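Local coordinates for protein 4-hydroxy-tetrahydrodipicolinate synthase (Thermotoga maritima, PDB 1O5K) that probably catalyses the condensation of pyruvate with aspartate-beta-semialdehyde to 4-hydroxy-tetrahydrodipicolinate, a step of lysine biosynthesis, through a Schiff base on a lysine, at residues A[37-42]-A[76-81]; A[54-59]-A[218-223]; A[72-77]-A[82-87]. All coordinates share one frame; numbering follows the deposited sequence.

Interaction 1 of 3, residues A[37-42]-A[76-81]; sequences RLVRYQ and EIVDGK. With CA (calcium ion), chain C.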
ATOM      1  N   ARG A  37      36.490  17.561   9.656  1.00 24.92           N
ATOM      2  CA  ARG A  37      36.916  16.227  10.120  1.00 27.58           C
ATOM      3  C   ARG A  37      36.194  15.103   9.377  1.00 25.61           C
ATOM      4  O   ARG A  37      36.789  14.060   9.058  1.00 24.81           O
ATOM      5  CB  ARG A  37      36.647  16.020  11.625  1.00 28.33           C
ATOM      6  CG  ARG A  37      37.582  16.717  12.561  1.00 39.81           C
ATOM      7  CD  ARG A  37      37.550  16.148  14.033  1.00 42.36           C
ATOM      8  NE  ARG A  37      36.258  16.312  14.722  1.00 54.10           N
ATOM      9  CZ  ARG A  37      35.943  17.338  15.528  1.00 60.18           C
ATOM     10  NH1 ARG A  37      36.820  18.316  15.770  1.00 59.06           N
ATOM     11  NH2 ARG A  37      34.743  17.394  16.107  1.00 57.19           N
ATOM     12  N   LEU A  38      34.907  15.304   9.155  1.00 24.74           N
ATOM     13  CA  LEU A  38      34.084  14.334   8.455  1.00 24.95           C
ATOM     14  C   LEU A  38      34.479  14.255   6.974  1.00 26.05           C
ATOM     15  O   LEU A  38      34.585  13.158   6.436  1.00 25.05           O
ATOM     16  CB  LEU A  38      32.597  14.653   8.629  1.00 24.90           C
ATOM     17  CG  LEU A  38      31.657  13.582   8.119  1.00 33.78           C
ATOM     18  CD1 LEU A  38      32.019  12.212   8.743  1.00 37.73           C
ATOM     19  CD2 LEU A  38      30.170  13.941   8.359  1.00 32.12           C
ATOM     20  N   VAL A  39      34.705  15.406   6.335  1.00 24.84           N
ATOM     21  CA  VAL A  39      35.123  15.417   4.918  1.00 26.17           C
ATOM     22  C   VAL A  39      36.457  14.671   4.809  1.00 22.86           C
ATOM     23  O   VAL A  39      36.596  13.815   3.972  1.00 27.02           O
ATOM     24  CB  VAL A  39      35.232  16.829   4.367  1.00 24.37           C
ATOM     25  CG1 VAL A  39      35.868  16.854   2.954  1.00 23.45           C
ATOM     26  CG2 VAL A  39      33.841  17.497   4.366  1.00 25.13           C
ATOM     27  N   ARG A  40      37.399  14.942   5.714  1.00 25.89           N
ATOM     28  CA  ARG A  40      38.699  14.265   5.651  1.00 27.28           C
ATOM     29  C   ARG A  40      38.567  12.723   5.794  1.00 27.37           C
ATOM     30  O   ARG A  40      39.212  11.958   5.069  1.00 24.40           O
ATOM     31  CB  ARG A  40      39.673  14.849   6.664  1.00 27.16           C
ATOM     32  CG  ARG A  40      40.044  16.296   6.328  1.00 32.37           C
ATOM     33  CD  ARG A  40      41.098  16.933   7.274  1.00 36.71           C
ATOM     34  NE  ARG A  40      41.225  18.347   6.909  1.00 52.27           N
ATOM     35  CZ  ARG A  40      41.837  18.794   5.807  1.00 57.76           C
ATOM     36  NH1 ARG A  40      42.442  17.951   4.967  1.00 66.45           N
ATOM     37  NH2 ARG A  40      41.864  20.097   5.539  1.00 54.90           N
ATOM     38  N   TYR A  41      37.679  12.282   6.669  1.00 27.27           N
ATOM     39  CA  TYR A  41      37.339  10.846   6.794  1.00 26.28           C
ATOM     40  C   TYR A  41      36.805  10.229   5.516  1.00 24.37           C
ATOM     41  O   TYR A  41      37.141   9.101   5.195  1.00 25.78           O
ATOM     42  CB  TYR A  41      36.333  10.716   7.944  1.00 23.48           C
ATOM     43  CG  TYR A  41      35.843   9.333   8.342  1.00 22.83           C
ATOM     44  CD1 TYR A  41      36.728   8.339   8.746  1.00 28.96           C
ATOM     45  CD2 TYR A  41      34.474   9.066   8.433  1.00 23.33           C
ATOM     46  CE1 TYR A  41      36.265   7.108   9.171  1.00 26.63           C
ATOM     47  CE2 TYR A  41      34.006   7.816   8.863  1.00 20.81           C
ATOM     48  CZ  TYR A  41      34.885   6.856   9.246  1.00 25.13           C
ATOM     49  OH  TYR A  41      34.393   5.629   9.699  1.00 27.36           O
ATOM     50  N   GLN A  42      35.932  10.949   4.806  1.00 24.14           N
ATOM     51  CA  GLN A  42      35.436  10.479   3.521  1.00 26.34           C
ATOM     52  C   GLN A  42      36.588  10.348   2.501  1.00 25.51           C
ATOM     53  O   GLN A  42      36.709   9.331   1.806  1.00 26.70           O
ATOM     54  CB  GLN A  42      34.373  11.435   2.996  1.00 25.18           C
ATOM     55  CG  GLN A  42      33.176  11.522   3.945  1.00 27.66           C
ATOM     56  CD  GLN A  42      32.484  10.175   4.125  1.00 21.57           C
ATOM     57  OE1 GLN A  42      32.172   9.484   3.158  1.00 26.16           O
ATOM     58  NE2 GLN A  42      32.253   9.805   5.356  1.00 26.10           N
ATOM     59  N   GLU A  76      36.907  23.939  -0.875  1.00 22.84           N
ATOM     60  CA  GLU A  76      38.225  24.240  -0.318  1.00 27.18           C
ATOM     61  C   GLU A  76      38.939  23.013   0.252  1.00 25.89           C
ATOM     62  O   GLU A  76      40.088  22.759  -0.073  1.00 18.37           O
ATOM     63  CB  GLU A  76      38.122  25.303   0.775  1.00 25.80           C
ATOM     64  CG  GLU A  76      37.814  26.671   0.194  1.00 28.14           C
ATOM     65  CD  GLU A  76      37.498  27.718   1.253  1.00 33.53           C
ATOM     66  OE1 GLU A  76      37.244  28.884   0.862  1.00 42.08           O
ATOM     67  OE2 GLU A  76      37.495  27.387   2.448  1.00 34.33           O
ATOM     68  N   ILE A  77      38.256  22.227   1.074  1.00 20.05           N
ATOM     69  CA  ILE A  77      38.891  21.017   1.640  1.00 20.90           C
ATOM     70  C   ILE A  77      39.233  19.923   0.621  1.00 20.31           C
ATOM     71  O   ILE A  77      40.280  19.302   0.688  1.00 23.52           O
ATOM     72  CB  ILE A  77      37.981  20.395   2.701  1.00 22.62           C
ATOM     73  CG1 ILE A  77      37.799  21.353   3.855  1.00 28.11           C
ATOM     74  CG2 ILE A  77      38.600  19.072   3.202  1.00 30.54           C
ATOM     75  CD1 ILE A  77      36.583  20.974   4.696  1.00 37.70           C
ATOM     76  N   VAL A  78      38.353  19.710  -0.333  1.00 22.40           N
ATOM     77  CA  VAL A  78      38.476  18.610  -1.315  1.00 24.70           C
ATOM     78  C   VAL A  78      39.554  18.853  -2.350  1.00 23.83           C
ATOM     79  O   VAL A  78      40.080  17.887  -2.987  1.00 24.16           O
ATOM     80  CB  VAL A  78      37.083  18.353  -1.979  1.00 24.04           C
ATOM     81  CG1 VAL A  78      37.152  17.436  -3.170  1.00 33.06           C
ATOM     82  CG2 VAL A  78      36.064  17.760  -0.928  1.00 24.28           C
ATOM     83  N   ASP A  79      39.908  20.118  -2.557  1.00 23.66           N
ATOM     84  CA  ASP A  79      41.020  20.422  -3.477  1.00 23.81           C
ATOM     85  C   ASP A  79      40.854  19.768  -4.866  1.00 23.34           C
ATOM     86  O   ASP A  79      41.840  19.386  -5.499  1.00 27.13           O
ATOM     87  CB  ASP A  79      42.377  19.939  -2.883  1.00 21.70           C
ATOM     88  CG  ASP A  79      42.817  20.717  -1.628  1.00 29.77           C
ATOM     89  OD1 ASP A  79      42.556  21.931  -1.541  1.00 26.06           O
ATOM     90  OD2 ASP A  79      43.478  20.196  -0.696  1.00 29.33           O
ATOM     91  N   GLY A  80      39.634  19.692  -5.377  1.00 26.39           N
ATOM     92  CA  GLY A  80      39.423  19.189  -6.740  1.00 27.60           C
ATOM     93  C   GLY A  80      39.656  17.694  -6.909  1.00 29.38           C
ATOM     94  O   GLY A  80      39.601  17.191  -8.041  1.00 26.96           O
ATOM     95  N   LYS A  81      39.820  16.978  -5.788  1.00 26.02           N
ATOM     96  CA  LYS A  81      40.105  15.550  -5.797  1.00 25.86           C
ATOM     97  C   LYS A  81      38.877  14.700  -6.210  1.00 26.84           C
ATOM     98  O   LYS A  81      39.016  13.697  -6.907  1.00 26.59           O
ATOM     99  CB  LYS A  81      40.617  15.114  -4.439  1.00 27.18           C
ATOM    100  CG  LYS A  81      41.942  15.737  -4.036  1.00 30.07           C
ATOM    101  CD  LYS A  81      42.253  15.420  -2.569  1.00 40.86           C
ATOM    102  CE  LYS A  81      43.771  15.429  -2.267  1.00 45.48           C
ATOM    103  NZ  LYS A  81      44.413  16.766  -2.336  1.00 51.10           N
TER
HETATM  104 CA    CA C 601      42.132  23.835  -0.341  0.50 24.26          CA
HETATM  105  O   HOH W   1      42.297  18.939   2.313  1.00 49.91           O
HETATM  106  O   HOH W   2      43.307  22.363   1.047  0.50 27.69           O
HETATM  107  O   HOH W   3      41.375  24.609  -2.970  0.50 42.46           O
HETATM  108  O   HOH W   4      42.019  24.218   1.964  0.50 27.69           O
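V39 CG1 meets I77 CG2 at 3.5 Å, the closest approach between the two segments, and the same V39 methyl lies 4.0 Å from V78 CG2; the V39 and V78 side chains cross at about a right angle. I77 CG2 also sits over one face of the R40 guanidinium, 4.1 Å above its plane and near its centre; the one methyl thereby touches both V39 and the arginine. It gets there because CG2 stands anti to the backbone N while CG1 takes the place beside it (chi1 -63°). R40 follows with a chain extended from CG to NE; its NH1 gives a hydrogen bond to a water at 2.8 Å that bridges to I77 O, and its NH2 is paired with E36 in a salt bridge. The helix ends at V78: D79 takes positive phi, and V78 to K81 form a type I' turn. At this helix end E76 O and D79 OD1 bind the same calcium ion, each at 2.3 Å, with three waters as further ligands. The contact packs helix 32-44 against the C-terminal end of helix 64-78, neighbours on the outside of the barrel, with V39 and V78 both resting on L50 of strand 49-52.

Interaction 2 of 3, residues A[54-59]-A[218-223]; sequences GTTGES and ISVVSN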
ATOM      1  N   GLY A  54      21.878  17.687   0.593  1.00 25.02           N
ATOM      2  CA  GLY A  54      20.748  16.806   0.272  1.00 29.98           C
ATOM      3  C   GLY A  54      19.945  16.737   1.569  1.00 30.13           C
ATOM      4  O   GLY A  54      20.195  17.485   2.546  1.00 29.17           O
ATOM      5  N   THR A  55      18.994  15.813   1.573  1.00 30.42           N
ATOM      6  CA  THR A  55      18.137  15.544   2.732  1.00 30.33           C
ATOM      7  C   THR A  55      18.946  15.205   3.931  1.00 25.48           C
ATOM      8  O   THR A  55      18.651  15.624   5.055  1.00 27.29           O
ATOM      9  CB  THR A  55      17.189  14.311   2.444  1.00 34.48           C
ATOM     10  OG1 THR A  55      17.024  14.109   1.026  1.00 46.55           O
ATOM     11  CG2 THR A  55      15.814  14.669   2.852  1.00 41.91           C
ATOM     12  N   THR A  56      19.958  14.378   3.712  1.00 25.99           N
ATOM     13  CA  THR A  56      20.847  13.943   4.805  1.00 26.54           C
ATOM     14  C   THR A  56      21.591  15.124   5.425  1.00 27.65           C
ATOM     15  O   THR A  56      21.960  15.077   6.560  1.00 27.25           O
ATOM     16  CB  THR A  56      21.840  12.904   4.296  1.00 26.27           C
ATOM     17  OG1 THR A  56      21.133  11.807   3.704  1.00 26.28           O
ATOM     18  CG2 THR A  56      22.667  12.262   5.438  1.00 27.27           C
ATOM     19  N   GLY A  57      21.822  16.184   4.651  1.00 25.53           N
ATOM     20  CA  GLY A  57      22.438  17.393   5.184  1.00 24.97           C
ATOM     21  C   GLY A  57      21.440  18.465   5.609  1.00 25.74           C
ATOM     22  O   GLY A  57      21.770  19.661   5.691  1.00 25.72           O
ATOM     23  N   GLU A  58      20.190  18.077   5.836  1.00 24.94           N
ATOM     24  CA  GLU A  58      19.169  19.004   6.389  1.00 25.19           C
ATOM     25  C   GLU A  58      18.977  20.254   5.549  1.00 25.31           C
ATOM     26  O   GLU A  58      18.731  21.341   6.078  1.00 26.32           O
ATOM     27  CB  GLU A  58      19.438  19.338   7.856  1.00 25.23           C
ATOM     28  CG  GLU A  58      19.131  18.144   8.726  1.00 24.52           C
ATOM     29  CD  GLU A  58      19.576  18.288  10.148  1.00 33.46           C
ATOM     30  OE1 GLU A  58      20.673  17.739  10.458  1.00 30.25           O
ATOM     31  OE2 GLU A  58      18.826  18.937  10.930  1.00 29.79           O
ATOM     32  N   SER A  59      18.996  20.051   4.232  1.00 25.06           N
ATOM     33  CA  SER A  59      18.763  21.164   3.364  1.00 27.66           C
ATOM     34  C   SER A  59      17.548  22.040   3.687  1.00 27.15           C
ATOM     35  O   SER A  59      17.643  23.238   3.467  1.00 28.67           O
ATOM     36  CB  SER A  59      18.766  20.743   1.901  1.00 30.28           C
ATOM     37  OG  SER A  59      17.743  19.855   1.632  1.00 33.54           O
ATOM     38  N   ILE A 218      24.532   7.071  -3.973  1.00 21.35           N
ATOM     39  CA  ILE A 218      24.633   8.308  -3.229  1.00 23.79           C
ATOM     40  C   ILE A 218      24.103   7.935  -1.827  1.00 23.85           C
ATOM     41  O   ILE A 218      22.904   7.684  -1.629  1.00 25.20           O
ATOM     42  CB  ILE A 218      23.909   9.472  -3.888  1.00 22.98           C
ATOM     43  CG1 ILE A 218      24.625   9.843  -5.208  1.00 26.80           C
ATOM     44  CG2 ILE A 218      23.893  10.658  -2.881  1.00 25.53           C
ATOM     45  CD1 ILE A 218      23.827  10.810  -6.130  1.00 23.75           C
ATOM     46  N   SER A 219      25.072   7.796  -0.911  1.00 25.07           N
ATOM     47  CA  SER A 219      24.941   7.020   0.318  1.00 26.21           C
ATOM     48  C   SER A 219      24.760   7.833   1.571  1.00 24.98           C
ATOM     49  O   SER A 219      25.365   8.855   1.758  1.00 27.25           O
ATOM     50  CB  SER A 219      26.220   6.183   0.497  1.00 25.30           C
ATOM     51  OG  SER A 219      26.170   5.362   1.650  1.00 25.73           O
ATOM     52  N   VAL A 220      23.975   7.280   2.475  1.00 24.07           N
ATOM     53  CA  VAL A 220      23.906   7.785   3.879  1.00 20.98           C
ATOM     54  C   VAL A 220      24.921   7.012   4.758  1.00 22.77           C
ATOM     55  O   VAL A 220      25.680   7.576   5.571  1.00 24.10           O
ATOM     56  CB  VAL A 220      22.529   7.572   4.386  1.00 23.17           C
ATOM     57  CG1 VAL A 220      22.429   7.827   5.901  1.00 27.68           C
ATOM     58  CG2 VAL A 220      21.523   8.496   3.626  1.00 26.14           C
ATOM     59  N   VAL A 221      24.920   5.695   4.601  1.00 24.94           N
ATOM     60  CA  VAL A 221      25.796   4.815   5.376  1.00 26.52           C
ATOM     61  C   VAL A 221      27.266   5.170   5.265  1.00 25.47           C
ATOM     62  O   VAL A 221      28.022   4.964   6.220  1.00 24.12           O
ATOM     63  CB  VAL A 221      25.607   3.288   4.968  1.00 30.31           C
ATOM     64  CG1 VAL A 221      26.554   2.445   5.762  1.00 36.28           C
ATOM     65  CG2 VAL A 221      24.174   2.784   5.233  1.00 33.83           C
ATOM     66  N   SER A 222      27.715   5.622   4.090  1.00 23.36           N
ATOM     67  CA  SER A 222      29.081   6.021   3.951  1.00 23.45           C
ATOM     68  C   SER A 222      29.530   7.165   4.863  1.00 25.74           C
ATOM     69  O   SER A 222      30.740   7.377   5.000  1.00 25.40           O
ATOM     70  CB  SER A 222      29.401   6.400   2.501  1.00 24.02           C
ATOM     71  OG  SER A 222      28.611   7.493   2.038  1.00 24.16           O
ATOM     72  N   ASN A 223      28.601   7.915   5.479  1.00 24.35           N
ATOM     73  CA  ASN A 223      29.023   8.881   6.493  1.00 24.12           C
ATOM     74  C   ASN A 223      29.817   8.211   7.607  1.00 24.68           C
ATOM     75  O   ASN A 223      30.779   8.776   8.126  1.00 25.97           O
ATOM     76  CB  ASN A 223      27.818   9.571   7.111  1.00 24.96           C
ATOM     77  CG  ASN A 223      27.296  10.739   6.274  1.00 25.74           C
ATOM     78  OD1 ASN A 223      27.772  11.885   6.408  1.00 24.43           O
ATOM     79  ND2 ASN A 223      26.267  10.468   5.447  1.00 24.69           N
TER
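T56 packs against V220 and N223 in a small, fully buried contact at the C-terminal ends of the strands of a TIM barrel, where the loop after strand 49-52 faces the turn that follows strand 216-219. There is no direct hydrogen bond between the segments. T56 OG1 lies 3.3 Å from V220 CG2; T56 CG2 and N223 ND2, on side chains that approach from opposite directions, lie 4.0 Å apart. The threonine splits its two branches this way because OG1 stands beside the backbone N and CG2 anti to it (chi1 -56°). In segment 218-223, N223 ND2 donates to V220 O at 3.0 Å with the acceptor in its amide plane, and to A20 O; V220 O also takes the backbone N-H of N223. S219 OG closes an ST motif with S222 N at 2.9 Å and is itself bonded to D203. Without the N223 amide, as with an alanine here, A20 O would probably lose this donor and V220 O one of its two bonds, and a gap would open beside the T56 methyl. T56 OG1 is hydrogen-bonded to N263 and to the pyruvate-derived group on the modified lysine at position 173. The apolar V220 methyl packs against a hydroxyl engaged with substrate-derived oxygen, consistent with the predicted role of T56 in pyruvate binding.

Interaction 3 of 3, residues A[72-77]-A[82-87]; sequences SRTLEI and IPVIVG. With CA (calcium ion), chain C.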
ATOM      1  N   SER A  72      31.273  26.393  -0.177  1.00 25.08           N
ATOM      2  CA  SER A  72      32.613  26.927  -0.408  1.00 25.49           C
ATOM      3  C   SER A  72      33.640  26.176   0.410  1.00 27.64           C
ATOM      4  O   SER A  72      34.731  25.840  -0.099  1.00 25.66           O
ATOM      5  CB  SER A  72      32.653  28.416  -0.072  1.00 27.68           C
ATOM      6  OG  SER A  72      31.837  29.106  -1.016  1.00 31.26           O
ATOM      7  N   ARG A  73      33.307  25.890   1.672  1.00 25.74           N
ATOM      8  CA  ARG A  73      34.263  25.180   2.516  1.00 25.42           C
ATOM      9  C   ARG A  73      34.513  23.740   2.020  1.00 24.71           C
ATOM     10  O   ARG A  73      35.618  23.258   2.098  1.00 23.71           O
ATOM     11  CB  ARG A  73      33.833  25.168   3.976  1.00 28.45           C
ATOM     12  CG  ARG A  73      34.897  24.628   4.936  1.00 26.87           C
ATOM     13  CD  ARG A  73      36.223  25.448   4.835  1.00 34.25           C
ATOM     14  NE  ARG A  73      37.374  24.828   5.484  1.00 40.52           N
ATOM     15  CZ  ARG A  73      38.663  25.108   5.189  1.00 45.80           C
ATOM     16  NH1 ARG A  73      38.986  25.972   4.230  1.00 45.60           N
ATOM     17  NH2 ARG A  73      39.650  24.506   5.845  1.00 41.17           N
ATOM     18  N   THR A  74      33.487  23.068   1.489  1.00 24.83           N
ATOM     19  CA  THR A  74      33.647  21.714   0.970  1.00 23.92           C
ATOM     20  C   THR A  74      34.604  21.742  -0.218  1.00 24.67           C
ATOM     21  O   THR A  74      35.580  20.975  -0.287  1.00 20.28           O
ATOM     22  CB  THR A  74      32.311  21.158   0.524  1.00 25.86           C
ATOM     23  OG1 THR A  74      31.371  21.248   1.615  1.00 25.11           O
ATOM     24  CG2 THR A  74      32.471  19.677   0.182  1.00 25.59           C
ATOM     25  N   LEU A  75      34.360  22.682  -1.130  1.00 21.86           N
ATOM     26  CA  LEU A  75      35.274  22.828  -2.302  1.00 24.06           C
ATOM     27  C   LEU A  75      36.714  23.100  -1.886  1.00 25.99           C
ATOM     28  O   LEU A  75      37.652  22.561  -2.495  1.00 24.66           O
ATOM     29  CB  LEU A  75      34.728  23.855  -3.278  1.00 24.41           C
ATOM     30  CG  LEU A  75      33.435  23.514  -3.985  1.00 24.42           C
ATOM     31  CD1 LEU A  75      32.737  24.803  -4.433  1.00 25.43           C
ATOM     32  CD2 LEU A  75      33.694  22.558  -5.182  1.00 25.57           C
ATOM     33  N   GLU A  76      36.907  23.939  -0.875  1.00 22.84           N
ATOM     34  CA  GLU A  76      38.225  24.240  -0.318  1.00 27.18           C
ATOM     35  C   GLU A  76      38.939  23.013   0.252  1.00 25.89           C
ATOM     36  O   GLU A  76      40.088  22.759  -0.073  1.00 18.37           O
ATOM     37  CB  GLU A  76      38.122  25.303   0.775  1.00 25.80           C
ATOM     38  CG  GLU A  76      37.814  26.671   0.194  1.00 28.14           C
ATOM     39  CD  GLU A  76      37.498  27.718   1.253  1.00 33.53           C
ATOM     40  OE1 GLU A  76      37.244  28.884   0.862  1.00 42.08           O
ATOM     41  OE2 GLU A  76      37.495  27.387   2.448  1.00 34.33           O
ATOM     42  N   ILE A  77      38.256  22.227   1.074  1.00 20.05           N
ATOM     43  CA  ILE A  77      38.891  21.017   1.640  1.00 20.90           C
ATOM     44  C   ILE A  77      39.233  19.923   0.621  1.00 20.31           C
ATOM     45  O   ILE A  77      40.280  19.302   0.688  1.00 23.52           O
ATOM     46  CB  ILE A  77      37.981  20.395   2.701  1.00 22.62           C
ATOM     47  CG1 ILE A  77      37.799  21.353   3.855  1.00 28.11           C
ATOM     48  CG2 ILE A  77      38.600  19.072   3.202  1.00 30.54           C
ATOM     49  CD1 ILE A  77      36.583  20.974   4.696  1.00 37.70           C
ATOM     50  N   ILE A  82      37.694  15.089  -5.754  1.00 23.53           N
ATOM     51  CA  ILE A  82      36.437  14.452  -6.171  1.00 24.86           C
ATOM     52  C   ILE A  82      35.419  15.531  -6.381  1.00 25.36           C
ATOM     53  O   ILE A  82      35.589  16.634  -5.855  1.00 25.53           O
ATOM     54  CB  ILE A  82      35.957  13.494  -5.090  1.00 24.18           C
ATOM     55  CG1 ILE A  82      35.745  14.235  -3.775  1.00 26.62           C
ATOM     56  CG2 ILE A  82      37.002  12.389  -4.866  1.00 28.03           C
ATOM     57  CD1 ILE A  82      35.214  13.348  -2.647  1.00 26.85           C
ATOM     58  N   PRO A  83      34.362  15.261  -7.153  1.00 24.99           N
ATOM     59  CA  PRO A  83      33.353  16.295  -7.375  1.00 25.15           C
ATOM     60  C   PRO A  83      32.524  16.589  -6.168  1.00 23.37           C
ATOM     61  O   PRO A  83      32.258  15.664  -5.314  1.00 26.16           O
ATOM     62  CB  PRO A  83      32.468  15.715  -8.456  1.00 24.40           C
ATOM     63  CG  PRO A  83      32.695  14.342  -8.437  1.00 25.88           C
ATOM     64  CD  PRO A  83      34.091  14.066  -7.960  1.00 27.02           C
ATOM     65  N   VAL A  84      32.076  17.849  -6.098  1.00 26.73           N
ATOM     66  CA  VAL A  84      31.180  18.308  -5.045  1.00 24.66           C
ATOM     67  C   VAL A  84      29.877  18.664  -5.736  1.00 25.02           C
ATOM     68  O   VAL A  84      29.822  19.545  -6.592  1.00 24.26           O
ATOM     69  CB  VAL A  84      31.779  19.527  -4.267  1.00 26.13           C
ATOM     70  CG1 VAL A  84      30.773  20.165  -3.266  1.00 22.92           C
ATOM     71  CG2 VAL A  84      33.047  19.094  -3.521  1.00 24.48           C
ATOM     72  N   ILE A  85      28.860  17.922  -5.381  1.00 21.57           N
ATOM     73  CA  ILE A  85      27.544  17.995  -5.953  1.00 22.86           C
ATOM     74  C   ILE A  85      26.609  18.579  -4.872  1.00 24.95           C
ATOM     75  O   ILE A  85      26.541  18.053  -3.781  1.00 25.96           O
ATOM     76  CB  ILE A  85      27.093  16.603  -6.381  1.00 22.99           C
ATOM     77  CG1 ILE A  85      28.036  16.037  -7.440  1.00 22.98           C
ATOM     78  CG2 ILE A  85      25.651  16.662  -6.918  1.00 25.39           C
ATOM     79  CD1 ILE A  85      27.741  14.640  -7.851  1.00 32.78           C
ATOM     80  N   VAL A  86      25.908  19.654  -5.207  1.00 24.72           N
ATOM     81  CA  VAL A  86      25.133  20.439  -4.256  1.00 24.87           C
ATOM     82  C   VAL A  86      23.639  20.215  -4.491  1.00 27.42           C
ATOM     83  O   VAL A  86      23.154  20.338  -5.626  1.00 24.56           O
ATOM     84  CB  VAL A  86      25.446  21.902  -4.406  1.00 24.69           C
ATOM     85  CG1 VAL A  86      24.567  22.758  -3.482  1.00 25.47           C
ATOM     86  CG2 VAL A  86      26.946  22.135  -4.172  1.00 28.60           C
ATOM     87  N   GLY A  87      22.935  19.825  -3.447  1.00 23.43           N
ATOM     88  CA  GLY A  87      21.488  19.800  -3.476  1.00 25.70           C
ATOM     89  C   GLY A  87      20.908  21.193  -3.734  1.00 27.62           C
ATOM     90  O   GLY A  87      21.274  22.129  -3.071  1.00 28.45           O
TER
HETATM   91 CA    CA C 601      42.132  23.835  -0.341  0.50 24.26          CA
HETATM   92  O   HOH W   3      41.375  24.609  -2.970  0.50 42.46           O
HETATM   93  O   HOH W   2      43.307  22.363   1.047  0.50 27.69           O
HETATM   94  O   HOH W   4      42.019  24.218   1.964  0.50 27.69           O
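Helical segment 72-77 packs by one flank on the start of strand 84-87, and the two backbones come nearest at L75 and V84, with CA atoms 6.7 Å apart. No hydrogen bond joins the segments; V84 alone carries the strand's side of the contact, its CB directed at the helix. Two helix residues receive it. T74 CG2 lies 3.8 Å from V84 CG2 and nearly as close to CG1, so the threonine methyl meets both branches of the valine. L75 comes in at a slant, CD2 reaching V84 CB at 3.7 Å. Its CG stands beside the backbone N (chi1 -66°); CD1 continues the chain, and CD2, the other branch, is the one that meets V84. T74 turns its hydroxyl elsewhere: OG1 is hydrogen-bonded to Y35 OH and to L70 O, one turn back in the helix, which leaves the methyl for the sheet. The pair belongs to the beta-alpha-beta unit of strand 49-52, helix 64-78 and strand 84-87, in which the helix covers the two parallel strands; T74 also rests on L50 and V52 of the first of them, with which the I85 backbone pairs. Farther round the helix, R73 NH1 donates to E76 OE2 at 2.7 Å in a salt bridge. The carboxylate oxygen lies in the guanidinium plane but is met on its anti side, with the donor 27° out of the carboxylate plane. R73 NH2 makes a second salt bridge to E36 of helix 32-44, and I77 CG1 lies over one face of the guanidinium, toward its rim. E76 holds calcium through its backbone O, which leaves its carboxylate to R73.

Interactions 1 and 3 share E76 and I77 and lie about 8 Å apart, centre to centre: helix 64-78 turns I77 to helix 32-44 and T74 and L75 to strand 84-87, and V78 CG2 of interaction 1 comes within 4.2 Å of V84 CG2 of interaction 3. Both include the calcium ion, bound at the helix's end. Interaction 2, with its centre about 15 Å from that of interaction 1 and 14 Å from that of interaction 3, is the one holding residues of the predicted pyruvate site. It touches interaction 1 through a probable hydrogen bond of 2.9 Å from Q42 NE2 to S222 O, whereas its nearest atoms to interaction 3 are about 5 Å away.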